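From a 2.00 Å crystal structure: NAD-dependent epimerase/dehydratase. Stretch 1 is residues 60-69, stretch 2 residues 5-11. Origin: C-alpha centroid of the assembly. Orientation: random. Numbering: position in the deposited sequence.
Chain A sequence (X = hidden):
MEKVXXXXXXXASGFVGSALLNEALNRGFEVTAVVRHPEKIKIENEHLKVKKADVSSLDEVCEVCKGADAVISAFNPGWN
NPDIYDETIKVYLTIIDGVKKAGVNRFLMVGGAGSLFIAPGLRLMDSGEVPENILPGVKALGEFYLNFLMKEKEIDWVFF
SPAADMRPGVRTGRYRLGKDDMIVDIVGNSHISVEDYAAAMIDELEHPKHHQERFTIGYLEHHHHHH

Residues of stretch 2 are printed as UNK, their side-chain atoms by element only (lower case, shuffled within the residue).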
# COMPACT_ATOMS: atom_id res chain seq x y z
N GLU A 60 5.43 -15.57 12.22
CA GLU A 60 4.57 -15.99 11.12
C GLU A 60 4.78 -15.14 9.87
O GLU A 60 4.78 -15.65 8.75
CB GLU A 60 3.10 -15.97 11.56
CG GLU A 60 2.73 -17.14 12.48
CD GLU A 60 1.25 -17.20 12.79
OE1 GLU A 60 0.44 -17.25 11.84
OE2 GLU A 60 0.89 -17.21 13.99
N VAL A 61 4.99 -13.84 10.06
CA VAL A 61 5.24 -12.95 8.92
C VAL A 61 6.58 -13.32 8.28
O VAL A 61 6.71 -13.36 7.06
CB VAL A 61 5.29 -11.47 9.35
CG1 VAL A 61 5.70 -10.60 8.16
CG2 VAL A 61 3.93 -11.03 9.88
N CYS A 62 7.59 -13.58 9.11
CA CYS A 62 8.92 -13.95 8.62
C CYS A 62 8.89 -15.23 7.79
O CYS A 62 9.48 -15.31 6.71
CB CYS A 62 9.88 -14.13 9.80
SG CYS A 62 11.54 -14.74 9.38
N GLU A 63 8.19 -16.23 8.31
CA GLU A 63 8.11 -17.54 7.66
C GLU A 63 7.49 -17.54 6.27
O GLU A 63 8.03 -18.17 5.36
CB GLU A 63 7.34 -18.50 8.58
CG GLU A 63 7.55 -19.99 8.28
CD GLU A 63 9.02 -20.41 8.35
OE1 GLU A 63 9.74 -19.91 9.24
OE2 GLU A 63 9.43 -21.25 7.52
N VAL A 64 6.36 -16.85 6.09
CA VAL A 64 5.68 -16.82 4.80
C VAL A 64 6.38 -15.98 3.73
O VAL A 64 6.14 -16.17 2.53
CB VAL A 64 4.22 -16.32 4.94
CG1 VAL A 64 4.19 -14.83 5.27
CG2 VAL A 64 3.46 -16.60 3.66
N CYS A 65 7.24 -15.05 4.14
CA CYS A 65 7.94 -14.20 3.19
C CYS A 65 9.29 -14.75 2.71
O CYS A 65 9.88 -14.22 1.77
CB CYS A 65 8.15 -12.80 3.79
SG CYS A 65 6.62 -11.89 4.11
N LYS A 66 9.78 -15.81 3.36
CA LYS A 66 11.05 -16.41 2.97
C LYS A 66 11.08 -16.79 1.49
O LYS A 66 10.16 -17.44 0.99
CB LYS A 66 11.34 -17.67 3.80
CG LYS A 66 11.85 -17.42 5.21
CD LYS A 66 12.03 -18.74 5.96
CE LYS A 66 12.45 -18.53 7.40
NZ LYS A 66 12.49 -19.82 8.16
N GLY A 67 12.14 -16.38 0.79
CA GLY A 67 12.29 -16.72 -0.61
C GLY A 67 11.72 -15.73 -1.62
O GLY A 67 12.07 -15.76 -2.80
N ALA A 68 10.83 -14.86 -1.16
CA ALA A 68 10.22 -13.89 -2.06
C ALA A 68 11.22 -12.85 -2.57
O ALA A 68 12.18 -12.50 -1.88
CB ALA A 68 9.06 -13.21 -1.36
N ASP A 69 10.98 -12.38 -3.79
CA ASP A 69 11.81 -11.35 -4.41
C ASP A 69 11.42 -9.99 -3.83
O ASP A 69 12.24 -9.08 -3.72
CB ASP A 69 11.61 -11.36 -5.93
CG ASP A 69 12.07 -12.66 -6.59
OD1 ASP A 69 11.81 -12.85 -7.80
OD2 ASP A 69 12.71 -13.50 -5.91
N UNK A 5 10.07 -11.68 -9.74
CA UNK A 5 9.16 -12.69 -10.24
C UNK A 5 8.22 -13.22 -9.16
O UNK A 5 7.01 -13.30 -9.36
c UNK A 5 10.69 -15.87 -13.03
c UNK A 5 11.55 -14.66 -12.65
n UNK A 5 11.53 -17.04 -13.42
c UNK A 5 10.69 -13.49 -12.14
c UNK A 5 9.94 -13.86 -10.86
N UNK A 6 8.78 -13.59 -8.01
CA UNK A 6 7.98 -14.11 -6.91
C UNK A 6 7.72 -13.06 -5.84
O UNK A 6 8.66 -12.42 -5.34
c UNK A 6 8.34 -16.65 -6.94
c UNK A 6 8.23 -17.80 -4.70
c UNK A 6 8.86 -17.81 -6.10
n UNK A 6 8.87 -18.77 -3.78
c UNK A 6 8.66 -15.32 -6.27
N UNK A 7 6.45 -12.88 -5.48
CA UNK A 7 6.07 -11.89 -4.48
C UNK A 7 5.01 -12.39 -3.51
O UNK A 7 4.28 -13.35 -3.78
c UNK A 7 6.44 -10.13 -6.25
c UNK A 7 5.51 -10.60 -5.14
c UNK A 7 3.47 -9.66 -6.37
c UNK A 7 4.12 -10.88 -5.74
N UNK A 8 4.95 -11.73 -2.36
CA UNK A 8 3.96 -12.04 -1.33
C UNK A 8 3.10 -10.79 -1.17
O UNK A 8 3.62 -9.68 -1.10
c UNK A 8 5.68 -13.40 -0.13
c UNK A 8 4.62 -12.33 0.02
c UNK A 8 3.55 -12.75 1.02
N UNK A 9 1.78 -10.98 -1.13
CA UNK A 9 0.85 -9.87 -0.97
C UNK A 9 0.14 -10.08 0.36
O UNK A 9 -0.68 -10.99 0.50
c UNK A 9 -0.16 -9.87 -2.11
c UNK A 9 -1.00 -7.54 -1.56
c UNK A 9 -1.98 -8.85 -3.44
c UNK A 9 -0.71 -8.54 -2.66
N UNK A 10 0.47 -9.26 1.35
CA UNK A 10 -0.15 -9.36 2.67
C UNK A 10 -1.42 -8.51 2.74
O UNK A 10 -1.39 -7.29 2.48
c UNK A 10 0.13 -8.91 5.12
c UNK A 10 0.83 -8.93 3.77
c UNK A 10 3.11 -9.53 4.78
c UNK A 10 2.02 -9.90 3.80
N UNK A 11 -2.53 -9.16 3.07
CA UNK A 11 -3.80 -8.46 3.15
C UNK A 11 -4.40 -8.35 1.77
O UNK A 11 -4.88 -7.28 1.36

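Position 5 carries five side-chain atoms, four carbons in an unbranched row ending in nitrogen. Its CA-to-CB bond is set sideways to stretch 1 and the end of the chain leads away; what engages stretch 1 is mainly the backbone, whose N donates a hydrogen bond to OD1 of Asp69 at 2.9 Å, while CB lies 3.7 Å from the same oxygen. A linear four-carbon chain with a terminal amine is lysine, Lys5.

Position 6 repeats the pattern, four carbons in a row and then a nitrogen, its CA-to-CB bond again sideways. Its backbone is held twice by one residue: its N donates to Asp69 OD1 at 3.1 Å, and its O accepts from Asp69 N at 2.8 Å. The amine-tipped chain makes this Lys6, and its NZ lies 4.1 Å from where a CB on Gly67 would sit.

Position 7 has four carbons, forked at the first, with one arm two carbons long. Its CA-to-CB bond points away from stretch 1, and the side chain makes no contact with it. Branching at CB with one extended arm identifies Ile7, which is buried.

At position 8 a single carbon carries two more, three in all, and the CA-to-CB bond points toward stretch 1. One methyl lies 3.6 Å from Ala68 CB, 3.9 Å from Val64 O and 4.1 Å from Cys65 CA; the other is 4.4 Å from Cys65 SG. This compact fork is valine, Val8; the first methyl is CG2 and the second CG1.

Position 9 holds four carbons forked at the second, all out of reach of stretch 1. The later fork distinguishes Leu9 from the isoleucine pattern.

Position 10 has four carbons forked at the first, and its CA-to-CB bond points toward stretch 1. The tip of the longer arm is 4.3 Å from Cys65 SG and 4.4 Å from Val61 CG1. This is Ile10, with CD1 at the tip.

Position 11 has no side-chain atoms and touches nothing here. Its phi of 82° also favours glycine, Gly11.

The contact combines an apolar patch with a polar clamp. Strand alternation turns Val8 and Ile10 toward stretch 1, whose helix runs at 149° to the strand; Val8 packs against Cys65 and Ala68, and Ile10 reaches back to Val61 and Cys65. A type II turn from Cys65 to Ala68, closed by Ala68 N to Cys65 O at 3.1 Å, leads to Asp69 beside the start of the strand. There OD1 of Asp69 accepts from two backbone amides while its own N donates to Lys6 O; neither lysine amine takes part.

Stretch 2 5-11: KKIVLIG
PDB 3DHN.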